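Local coordinates for protein nine-heme cytochrome C (Desulfovibrio desulfuricans, PDB 1OFW) that carries nine covalently bound c-type hemes and may pass electrons through a transmembrane redox complex towards the cytoplasm for sulfate reduction, at residues A[10-18]-A[155-163]; A[77-85]-A[95-103]. All coordinates share one frame; numbering follows the deposited sequence.

In the fold
Interaction 1 (10-18 with 155-163) and interaction 2 (77-85 with 95-103) both lie near hemes bound by the N-terminal part of the chain, centres about 21 Å apart. Interaction 1 lies farther from the middle of the chain, yet is mostly buried: a strand meets a helix through small apolar side chains and one asparagine amide. Interaction 2 is nearer the chain centre but only partly buried. It joins the ends of two helices through backbone carbonyls, a capping serine and a water, and supplies covalent and iron-ligand residues, whereas interaction 1 lines heme pockets. Interaction 2 is nested within the loop that interaction 1 closes. They touch where Met16 CE packs on Met80 SD, 4.0 Å away.

Interaction 1: A[10-18]-A[155-163]; sequences APSAIVMFP and NEALAAETV. With HEC (heme c), chain G.
The edge of a two-stranded antiparallel sheet, strand 13-16, meets helix 152-164 through Val15 and Asn155, with the local axes 6.8 Å apart and 107° between their directions. The amide of Asn155 engages the backbone of Val15 twice: Val15 N donates to Asn155 OD1 at 2.8 Å, and Asn155 ND2 returns a bond to Val15 O at 3.0 Å. The second is nearly straight (166°) and arrives in the carbonyl plane on a lone pair, so the two bonds fix the rotation of the amide. With CG swung opposite its own backbone N (chi1 -173°), Asn155 reaches over to the strand, and ND2 also lies at the edge of the Phe17 ring, 3.8 Å from CE1.

Strand 33-36 pairs with this strand through backbone bonds at Ile14 and Met16, leaving Val15 to spend its N-H and C=O on the helix, much as a further strand would use them. Apolar contacts fill in beside the amide. Val15 CG2 rests 3.9 Å from both Leu158 CB and Ala159 CB, while Ala13 CB touches both Ala159 CB and Val163 CG2, 3.8 Å from the latter. On the other side of the strand, Ile14 and Met16 face hemes. Pro18 N comes within 3.2 Å of propionate oxygen O2D of the chain G heme c, whose iron is bound by His81.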
loop_
_atom_site.group_PDB
_atom_site.type_symbol
_atom_site.label_atom_id
_atom_site.label_comp_id
_atom_site.label_asym_id
_atom_site.label_seq_id
_atom_site.Cartn_x
_atom_site.Cartn_y
_atom_site.Cartn_z
ATOM N N ALA A 10 6.430 -15.361 -19.728
ATOM C CA ALA A 10 6.770 -14.011 -19.362
ATOM C C ALA A 10 8.109 -14.013 -18.652
ATOM O O ALA A 10 8.493 -15.002 -18.031
ATOM C CB ALA A 10 5.763 -13.341 -18.424
ATOM N N PRO A 11 8.860 -12.925 -18.731
ATOM C CA PRO A 11 10.090 -12.870 -17.967
ATOM C C PRO A 11 9.744 -12.902 -16.476
ATOM O O PRO A 11 8.670 -12.477 -16.081
ATOM C CB PRO A 11 10.717 -11.554 -18.392
ATOM C CG PRO A 11 10.042 -11.209 -19.677
ATOM C CD PRO A 11 8.626 -11.712 -19.517
ATOM N N SER A 12 10.637 -13.486 -15.720
ATOM C CA SER A 12 10.408 -13.671 -14.291
ATOM C C SER A 12 10.263 -12.331 -13.619
ATOM O O SER A 12 9.388 -12.138 -12.766
ATOM C CB SER A 12 11.586 -14.470 -13.701
ATOM O OG SER A 12 11.289 -14.857 -12.353
ATOM N N ALA A 13 11.150 -11.429 -13.991
ATOM C CA ALA A 13 11.115 -10.037 -13.554
ATOM C C ALA A 13 11.432 -9.141 -14.753
ATOM O O ALA A 13 12.215 -9.561 -15.594
ATOM C CB ALA A 13 12.062 -9.788 -12.398
ATOM N N ILE A 14 10.820 -7.979 -14.824
ATOM C CA ILE A 14 10.725 -7.136 -15.989
ATOM C C ILE A 14 11.017 -5.689 -15.607
ATOM O O ILE A 14 10.291 -5.198 -14.750
ATOM C CB ILE A 14 9.284 -7.192 -16.600
ATOM C CG1 ILE A 14 8.848 -8.594 -17.010
ATOM C CG2 ILE A 14 9.120 -6.180 -17.728
ATOM C CD1 ILE A 14 7.360 -8.823 -17.235
ATOM N N VAL A 15 11.965 -5.027 -16.233
ATOM C CA VAL A 15 12.077 -3.572 -16.082
ATOM C C VAL A 15 11.065 -2.888 -17.021
ATOM O O VAL A 15 11.070 -3.138 -18.233
ATOM C CB VAL A 15 13.460 -3.020 -16.391
ATOM C CG1 VAL A 15 13.534 -1.566 -15.963
ATOM C CG2 VAL A 15 14.558 -3.824 -15.686
ATOM N N MET A 16 10.215 -2.039 -16.475
ATOM C CA MET A 16 9.227 -1.242 -17.158
ATOM C C MET A 16 9.671 0.206 -17.226
ATOM O O MET A 16 9.952 0.884 -16.236
ATOM C CB MET A 16 7.871 -1.335 -16.450
ATOM C CG MET A 16 7.369 -2.774 -16.315
ATOM S SD MET A 16 5.864 -2.921 -15.352
ATOM C CE MET A 16 4.686 -2.139 -16.443
ATOM N N PHE A 17 9.760 0.712 -18.463
ATOM C CA PHE A 17 10.277 2.032 -18.718
ATOM C C PHE A 17 9.215 3.014 -19.163
ATOM O O PHE A 17 8.120 2.618 -19.586
ATOM C CB PHE A 17 11.319 1.975 -19.860
ATOM C CG PHE A 17 12.595 1.269 -19.471
ATOM C CD1 PHE A 17 12.730 -0.087 -19.700
ATOM C CD2 PHE A 17 13.643 1.942 -18.905
ATOM C CE1 PHE A 17 13.896 -0.698 -19.350
ATOM C CE2 PHE A 17 14.832 1.345 -18.540
ATOM C CZ PHE A 17 14.957 -0.009 -18.790
ATOM N N PRO A 18 9.520 4.300 -19.047
ATOM C CA PRO A 18 8.556 5.339 -19.466
ATOM C C PRO A 18 8.526 5.509 -20.984
ATOM O O PRO A 18 9.096 6.438 -21.541
ATOM C CB PRO A 18 9.088 6.607 -18.773
ATOM C CG PRO A 18 10.536 6.347 -18.666
ATOM C CD PRO A 18 10.712 4.895 -18.451
ATOM N N ASN A 155 17.618 -6.146 -20.190
ATOM C CA ASN A 155 16.464 -5.878 -19.312
ATOM C C ASN A 155 16.460 -6.927 -18.196
ATOM O O ASN A 155 16.417 -6.655 -16.988
ATOM C CB ASN A 155 15.181 -5.865 -20.096
ATOM C CG ASN A 155 13.949 -5.441 -19.338
ATOM O OD1 ASN A 155 13.571 -6.032 -18.317
ATOM N ND2 ASN A 155 13.295 -4.416 -19.852
ATOM N N GLU A 156 16.586 -8.203 -18.561
ATOM C CA GLU A 156 16.493 -9.229 -17.506
ATOM C C GLU A 156 17.634 -9.149 -16.508
ATOM O O GLU A 156 17.452 -9.440 -15.308
ATOM C CB GLU A 156 16.429 -10.616 -18.174
ATOM C CG GLU A 156 15.139 -10.761 -18.967
ATOM C CD GLU A 156 15.008 -12.064 -19.724
ATOM O OE1 GLU A 156 15.968 -12.429 -20.441
ATOM O OE2 GLU A 156 13.931 -12.691 -19.592
ATOM N N ALA A 157 18.824 -8.759 -16.954
ATOM C CA ALA A 157 19.940 -8.668 -16.033
ATOM C C ALA A 157 19.687 -7.536 -15.019
ATOM O O ALA A 157 19.943 -7.758 -13.845
ATOM C CB ALA A 157 21.283 -8.448 -16.713
ATOM N N LEU A 158 19.192 -6.410 -15.514
ATOM C CA LEU A 158 18.869 -5.283 -14.620
ATOM C C LEU A 158 17.764 -5.690 -13.643
ATOM O O LEU A 158 17.836 -5.382 -12.455
ATOM C CB LEU A 158 18.430 -4.059 -15.418
ATOM C CG LEU A 158 19.543 -3.289 -16.169
ATOM C CD1 LEU A 158 18.902 -2.258 -17.077
ATOM C CD2 LEU A 158 20.517 -2.659 -15.199
ATOM N N ALA A 159 16.746 -6.380 -14.158
ATOM C CA ALA A 159 15.643 -6.808 -13.310
ATOM C C ALA A 159 16.134 -7.779 -12.248
ATOM O O ALA A 159 15.793 -7.714 -11.064
ATOM C CB ALA A 159 14.568 -7.461 -14.168
ATOM N N ALA A 160 16.983 -8.737 -12.652
ATOM C CA ALA A 160 17.457 -9.709 -11.668
ATOM C C ALA A 160 18.340 -9.087 -10.621
ATOM O O ALA A 160 18.290 -9.420 -9.436
ATOM C CB ALA A 160 18.212 -10.815 -12.397
ATOM N N GLU A 161 19.199 -8.169 -11.014
ATOM C CA GLU A 161 20.063 -7.476 -10.069
ATOM C C GLU A 161 19.217 -6.725 -9.055
ATOM O O GLU A 161 19.431 -6.729 -7.850
ATOM C CB GLU A 161 21.021 -6.545 -10.814
ATOM C CG GLU A 161 21.839 -5.694 -9.874
ATOM C CD GLU A 161 22.870 -4.859 -10.623
ATOM O OE1 GLU A 161 22.869 -4.842 -11.865
ATOM O OE2 GLU A 161 23.687 -4.217 -9.932
ATOM N N THR A 162 18.180 -6.076 -9.567
ATOM C CA THR A 162 17.279 -5.344 -8.671
ATOM C C THR A 162 16.586 -6.265 -7.707
ATOM O O THR A 162 16.585 -6.058 -6.478
ATOM C CB THR A 162 16.242 -4.574 -9.515
ATOM O OG1 THR A 162 16.904 -3.666 -10.375
ATOM C CG2 THR A 162 15.331 -3.721 -8.622
ATOM N N VAL A 163 15.947 -7.327 -8.212
ATOM C CA VAL A 163 15.210 -8.261 -7.372
ATOM C C VAL A 163 16.123 -8.882 -6.316
ATOM O O VAL A 163 15.744 -9.032 -5.141
ATOM C CB VAL A 163 14.499 -9.360 -8.174
ATOM C CG1 VAL A 163 13.997 -10.472 -7.286
ATOM C CG2 VAL A 163 13.335 -8.728 -8.939
HETATM FE FE HEC G . 4.444 5.335 -10.872
HETATM C CHA HEC G . 4.951 5.239 -14.260
HETATM C CHB HEC G . 4.910 8.711 -10.929
HETATM C CHC HEC G . 3.890 5.461 -7.510
HETATM C CHD HEC G . 3.933 1.959 -10.857
HETATM N NA HEC G . 4.813 6.670 -12.312
HETATM C C1A HEC G . 4.962 6.478 -13.694
HETATM C C2A HEC G . 5.053 7.747 -14.378
HETATM C C3A HEC G . 5.039 8.698 -13.434
HETATM C C4A HEC G . 4.906 8.043 -12.135
HETATM C CMA HEC G . 5.148 10.225 -13.605
HETATM C CAA HEC G . 5.119 7.900 -15.903
HETATM C CBA HEC G . 6.534 7.682 -16.478
HETATM C CGA HEC G . 7.548 8.726 -16.058
HETATM O O1A HEC G . 7.305 9.936 -16.358
HETATM O O2A HEC G . 8.585 8.336 -15.469
HETATM N NB HEC G . 4.423 6.792 -9.511
HETATM C C1B HEC G . 4.702 8.137 -9.689
HETATM C C2B HEC G . 4.743 8.808 -8.404
HETATM C C3B HEC G . 4.436 7.884 -7.464
HETATM C C4B HEC G . 4.227 6.634 -8.149
HETATM C CMB HEC G . 5.126 10.289 -8.227
HETATM C CAB HEC G . 4.344 8.015 -5.940
HETATM C CBB HEC G . 3.402 9.200 -5.553
HETATM N NC HEC G . 4.039 3.980 -9.474
HETATM C C1C HEC G . 3.837 4.226 -8.128
HETATM C C2C HEC G . 3.563 2.987 -7.457
HETATM C C3C HEC G . 3.584 2.002 -8.383
HETATM C C4C HEC G . 3.858 2.630 -9.644
HETATM C CMC HEC G . 3.351 2.908 -5.930
HETATM C CAC HEC G . 3.465 0.479 -8.181
HETATM C CBC HEC G . 2.183 0.060 -7.424
HETATM N ND HEC G . 4.474 3.894 -12.256
HETATM C C1D HEC G . 4.306 2.544 -12.044
HETATM C C2D HEC G . 4.603 1.815 -13.268
HETATM C C3D HEC G . 4.921 2.729 -14.199
HETATM C C4D HEC G . 4.790 4.030 -13.603
HETATM C CMD HEC G . 4.537 0.275 -13.416
HETATM C CAD HEC G . 5.366 2.449 -15.652
HETATM C CBD HEC G . 6.907 2.225 -15.700
HETATM C CGD HEC G . 7.692 3.505 -15.677
HETATM O O1D HEC G . 8.587 3.738 -14.804
HETATM O O2D HEC G . 7.434 4.333 -16.592
#

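Interaction 2: A[77-85]-A[95-103]; sequences DRAMHATNI and VSCVSCHEQ. With HEC (heme c), chain E.
Backbone and hydroxyl bonds join Met80, in the last turn of helix 76-81, and Ala82, just past its end, to the start of helix 97-107. Met80 O accepts two weak bonds, from Cys97 N and Val98 N. Ser96 OG donates to Ala82 O at 2.8 Å, in the carbonyl plane on a lone pair, and accepts from Ser99 N; as N-cap it forms a capping box with Ser99, whose OG takes a weak bond from Ser96 N. Chi1 of 75° holds OG between the backbone N and carbonyl carbon, serving both partners. A water donates to Thr83 O and Glu102 OE2; Glu102 OE1 salt-bridges Arg122.

Among the van der Waals contacts, Thr83 CG2 presses tightly on Val98 CG1 (3.5 Å), Ile85 CD1 lies 3.6 Å from Ser99 OG, and Met80 SD meets Cys97 SG at 4.0 Å.

Covalent and metal bonds finish the CxxCH site: Cys97 and Cys100 hold heme 3 by thioethers, and His101 NE2 binds its iron opposite His40. His81 ligates heme 5 together with His131. Segments 77-81 and 97-103 run the same way, 18° apart, and Met80 and Ala79 of the first touch Cys59 and His63 in loops.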
loop_
_atom_site.group_PDB
_atom_site.type_symbol
_atom_site.label_atom_id
_atom_site.label_comp_id
_atom_site.label_asym_id
_atom_site.label_seq_id
_atom_site.Cartn_x
_atom_site.Cartn_y
_atom_site.Cartn_z
ATOM N N ASP A 77 0.565 6.834 -17.153
ATOM C CA ASP A 77 0.283 7.303 -15.801
ATOM C C ASP A 77 -1.052 6.756 -15.338
ATOM O O ASP A 77 -1.253 6.209 -14.249
ATOM C CB ASP A 77 0.327 8.841 -15.764
ATOM C CG ASP A 77 -0.240 9.457 -14.512
ATOM O OD1 ASP A 77 0.031 8.930 -13.428
ATOM O OD2 ASP A 77 -0.931 10.489 -14.525
ATOM N N ARG A 78 -2.106 6.836 -16.126
ATOM C CA ARG A 78 -3.449 6.402 -15.801
ATOM C C ARG A 78 -3.501 4.889 -15.703
ATOM O O ARG A 78 -4.046 4.372 -14.724
ATOM C CB ARG A 78 -4.433 6.938 -16.838
ATOM C CG ARG A 78 -5.863 6.492 -16.591
ATOM C CD ARG A 78 -6.470 7.215 -15.422
ATOM N NE ARG A 78 -7.828 6.709 -15.207
ATOM C CZ ARG A 78 -8.493 6.922 -14.092
ATOM N NH1 ARG A 78 -7.978 7.607 -13.105
ATOM N NH2 ARG A 78 -9.718 6.403 -14.031
ATOM N N ALA A 79 -2.884 4.216 -16.672
ATOM C CA ALA A 79 -2.932 2.757 -16.674
ATOM C C ALA A 79 -2.267 2.131 -15.444
ATOM O O ALA A 79 -2.719 1.064 -14.984
ATOM C CB ALA A 79 -2.272 2.255 -17.949
ATOM N N MET A 80 -1.213 2.772 -14.943
ATOM C CA MET A 80 -0.471 2.151 -13.851
ATOM C C MET A 80 -0.981 2.566 -12.486
ATOM O O MET A 80 -0.816 1.830 -11.517
ATOM C CB MET A 80 0.994 2.534 -14.017
ATOM C CG MET A 80 1.581 2.084 -15.361
ATOM S SD MET A 80 1.602 0.283 -15.526
ATOM C CE MET A 80 0.846 0.062 -17.108
ATOM N N HIS A 81 -1.597 3.748 -12.373
ATOM C CA HIS A 81 -1.951 4.272 -11.067
ATOM C C HIS A 81 -3.433 4.586 -10.857
ATOM O O HIS A 81 -3.778 5.011 -9.737
ATOM C CB HIS A 81 -1.178 5.549 -10.856
ATOM C CG HIS A 81 0.282 5.584 -11.121
ATOM N ND1 HIS A 81 0.696 6.243 -12.246
ATOM C CD2 HIS A 81 1.422 5.196 -10.497
ATOM C CE1 HIS A 81 2.015 6.231 -12.312
ATOM N NE2 HIS A 81 2.479 5.590 -11.267
ATOM N N ALA A 82 -4.281 4.412 -11.862
ATOM C CA ALA A 82 -5.677 4.806 -11.690
ATOM C C ALA A 82 -6.349 4.182 -10.472
ATOM O O ALA A 82 -6.217 2.990 -10.207
ATOM C CB ALA A 82 -6.481 4.379 -12.911
ATOM N N THR A 83 -7.129 4.944 -9.704
ATOM C CA THR A 83 -7.878 4.327 -8.622
ATOM C C THR A 83 -9.379 4.417 -8.788
ATOM O O THR A 83 -10.117 3.772 -8.040
ATOM C CB THR A 83 -7.529 4.960 -7.259
ATOM O OG1 THR A 83 -7.735 6.359 -7.359
ATOM C CG2 THR A 83 -6.065 4.685 -6.959
ATOM N N ASN A 84 -9.861 5.194 -9.725
ATOM C CA ASN A 84 -11.304 5.308 -9.916
ATOM C C ASN A 84 -11.684 4.790 -11.300
ATOM O O ASN A 84 -12.089 5.523 -12.188
ATOM C CB ASN A 84 -11.708 6.777 -9.725
ATOM C CG ASN A 84 -10.997 7.737 -10.651
ATOM O OD1 ASN A 84 -9.895 7.471 -11.130
ATOM N ND2 ASN A 84 -11.610 8.891 -10.912
ATOM N N ILE A 85 -11.502 3.494 -11.494
ATOM C CA ILE A 85 -11.746 2.805 -12.746
ATOM C C ILE A 85 -13.205 2.353 -12.807
ATOM O O ILE A 85 -13.673 1.572 -11.965
ATOM C CB ILE A 85 -10.825 1.575 -12.881
ATOM C CG1 ILE A 85 -9.349 1.948 -12.729
ATOM C CG2 ILE A 85 -11.074 0.860 -14.202
ATOM C CD1 ILE A 85 -8.422 0.766 -12.520
ATOM N N VAL A 95 -7.574 -3.280 -14.566
ATOM C CA VAL A 95 -6.949 -2.960 -13.284
ATOM C C VAL A 95 -5.678 -2.178 -13.582
ATOM O O VAL A 95 -4.997 -2.283 -14.589
ATOM C CB VAL A 95 -6.595 -4.216 -12.475
ATOM C CG1 VAL A 95 -7.870 -5.032 -12.192
ATOM C CG2 VAL A 95 -5.593 -5.089 -13.212
ATOM N N SER A 96 -5.249 -1.332 -12.685
ATOM C CA SER A 96 -3.938 -0.764 -12.528
ATOM C C SER A 96 -3.176 -1.361 -11.330
ATOM O O SER A 96 -3.782 -2.083 -10.530
ATOM C CB SER A 96 -3.996 0.756 -12.414
ATOM O OG SER A 96 -4.469 1.040 -11.120
ATOM N N CYS A 97 -1.887 -1.076 -11.238
ATOM C CA CYS A 97 -1.077 -1.574 -10.126
ATOM C C CYS A 97 -1.683 -1.088 -8.811
ATOM O O CYS A 97 -1.903 -1.864 -7.886
ATOM C CB CYS A 97 0.343 -1.086 -10.223
ATOM S SG CYS A 97 1.231 -1.160 -11.792
ATOM N N VAL A 98 -1.970 0.217 -8.773
ATOM C CA VAL A 98 -2.478 0.803 -7.533
ATOM C C VAL A 98 -3.843 0.327 -7.160
ATOM O O VAL A 98 -4.156 0.027 -5.996
ATOM C CB VAL A 98 -2.432 2.338 -7.649
ATOM C CG1 VAL A 98 -3.077 3.004 -6.440
ATOM C CG2 VAL A 98 -1.001 2.789 -7.802
ATOM N N SER A 99 -4.829 0.167 -7.995
ATOM C CA SER A 99 -6.197 -0.216 -7.818
ATOM C C SER A 99 -6.232 -1.668 -7.370
ATOM O O SER A 99 -7.016 -1.904 -6.448
ATOM C CB SER A 99 -7.066 -0.006 -9.049
ATOM O OG SER A 99 -6.992 -1.151 -9.874
ATOM N N CYS A 100 -5.456 -2.566 -7.953
ATOM C CA CYS A 100 -5.549 -3.912 -7.393
ATOM C C CYS A 100 -4.998 -3.981 -5.975
ATOM O O CYS A 100 -5.589 -4.644 -5.130
ATOM C CB CYS A 100 -4.796 -4.887 -8.299
ATOM S SG CYS A 100 -4.946 -6.558 -7.651
ATOM N N HIS A 101 -3.881 -3.300 -5.730
ATOM C CA HIS A 101 -3.308 -3.326 -4.376
ATOM C C HIS A 101 -4.341 -2.738 -3.414
ATOM O O HIS A 101 -4.553 -3.247 -2.296
ATOM C CB HIS A 101 -1.964 -2.637 -4.383
ATOM C CG HIS A 101 -0.865 -3.302 -5.138
ATOM N ND1 HIS A 101 0.304 -2.642 -5.381
ATOM C CD2 HIS A 101 -0.740 -4.515 -5.718
ATOM C CE1 HIS A 101 1.136 -3.437 -6.082
ATOM N NE2 HIS A 101 0.511 -4.584 -6.287
ATOM N N GLU A 102 -5.022 -1.684 -3.843
ATOM C CA GLU A 102 -6.043 -1.124 -2.939
ATOM C C GLU A 102 -7.123 -2.136 -2.677
ATOM O O GLU A 102 -7.578 -2.251 -1.531
ATOM C CB GLU A 102 -6.706 0.125 -3.526
ATOM C CG GLU A 102 -5.867 1.358 -3.554
ATOM C CD GLU A 102 -6.680 2.634 -3.779
ATOM O OE1 GLU A 102 -6.091 3.715 -3.598
ATOM O OE2 GLU A 102 -7.872 2.537 -4.143
ATOM N N GLN A 103 -7.592 -2.847 -3.694
ATOM C CA GLN A 103 -8.612 -3.859 -3.522
ATOM C C GLN A 103 -8.162 -4.917 -2.508
ATOM O O GLN A 103 -8.998 -5.403 -1.727
ATOM C CB GLN A 103 -8.937 -4.569 -4.822
ATOM C CG GLN A 103 -9.661 -3.949 -5.974
ATOM C CD GLN A 103 -9.848 -4.972 -7.115
ATOM O OE1 GLN A 103 -9.078 -5.049 -8.091
ATOM N NE2 GLN A 103 -10.888 -5.805 -6.972
HETATM FE FE HEC E . 1.319 -6.100 -7.305
HETATM C CHA HEC E . 2.766 -7.709 -4.714
HETATM C CHB HEC E . 4.122 -4.108 -7.654
HETATM C CHC HEC E . 0.144 -4.962 -10.263
HETATM C CHD HEC E . -1.558 -7.897 -6.835
HETATM N NA HEC E . 3.034 -5.876 -6.307
HETATM C C1A HEC E . 3.476 -6.646 -5.242
HETATM C C2A HEC E . 4.748 -6.130 -4.808
HETATM C C3A HEC E . 5.051 -5.059 -5.542
HETATM C C4A HEC E . 4.030 -4.973 -6.580
HETATM C CMA HEC E . 6.215 -4.106 -5.394
HETATM C CAA HEC E . 5.589 -6.778 -3.681
HETATM C CBA HEC E . 6.232 -8.122 -4.141
HETATM C CGA HEC E . 7.157 -7.827 -5.325
HETATM O O1A HEC E . 8.208 -7.252 -5.057
HETATM O O2A HEC E . 6.741 -8.142 -6.468
HETATM N NB HEC E . 2.002 -4.801 -8.662
HETATM C C1B HEC E . 3.186 -4.077 -8.676
HETATM C C2B HEC E . 3.275 -3.293 -9.890
HETATM C C3B HEC E . 2.149 -3.519 -10.609
HETATM C C4B HEC E . 1.372 -4.475 -9.858
HETATM C CMB HEC E . 4.460 -2.380 -10.213
HETATM C CAB HEC E . 1.661 -2.934 -11.934
HETATM C CBB HEC E . 2.715 -2.999 -13.089
HETATM N NC HEC E . -0.380 -6.359 -8.325
HETATM C C1C HEC E . -0.723 -5.761 -9.539
HETATM C C2C HEC E . -2.092 -6.091 -9.884
HETATM C C3C HEC E . -2.546 -6.923 -8.938
HETATM C C4C HEC E . -1.489 -7.088 -7.966
HETATM C CMC HEC E . -2.790 -5.473 -11.115
HETATM C CAC HEC E . -3.904 -7.566 -8.739
HETATM C CBC HEC E . -4.709 -7.903 -10.019
HETATM N ND HEC E . 0.726 -7.523 -6.030
HETATM C C1D HEC E . -0.501 -8.136 -5.998
HETATM C C2D HEC E . -0.517 -9.113 -4.929
HETATM C C3D HEC E . 0.712 -9.133 -4.397
HETATM C C4D HEC E . 1.492 -8.092 -5.031
HETATM C CMD HEC E . -1.736 -9.947 -4.560
HETATM C CAD HEC E . 1.277 -10.057 -3.309
HETATM C CBD HEC E . 1.656 -11.423 -3.928
HETATM C CGD HEC E . 1.962 -12.480 -2.880
HETATM O O1D HEC E . 2.733 -13.423 -3.171
HETATM O O2D HEC E . 1.421 -12.382 -1.767
HETATM O O HOH W 1 -8.667 1.811 -6.475
#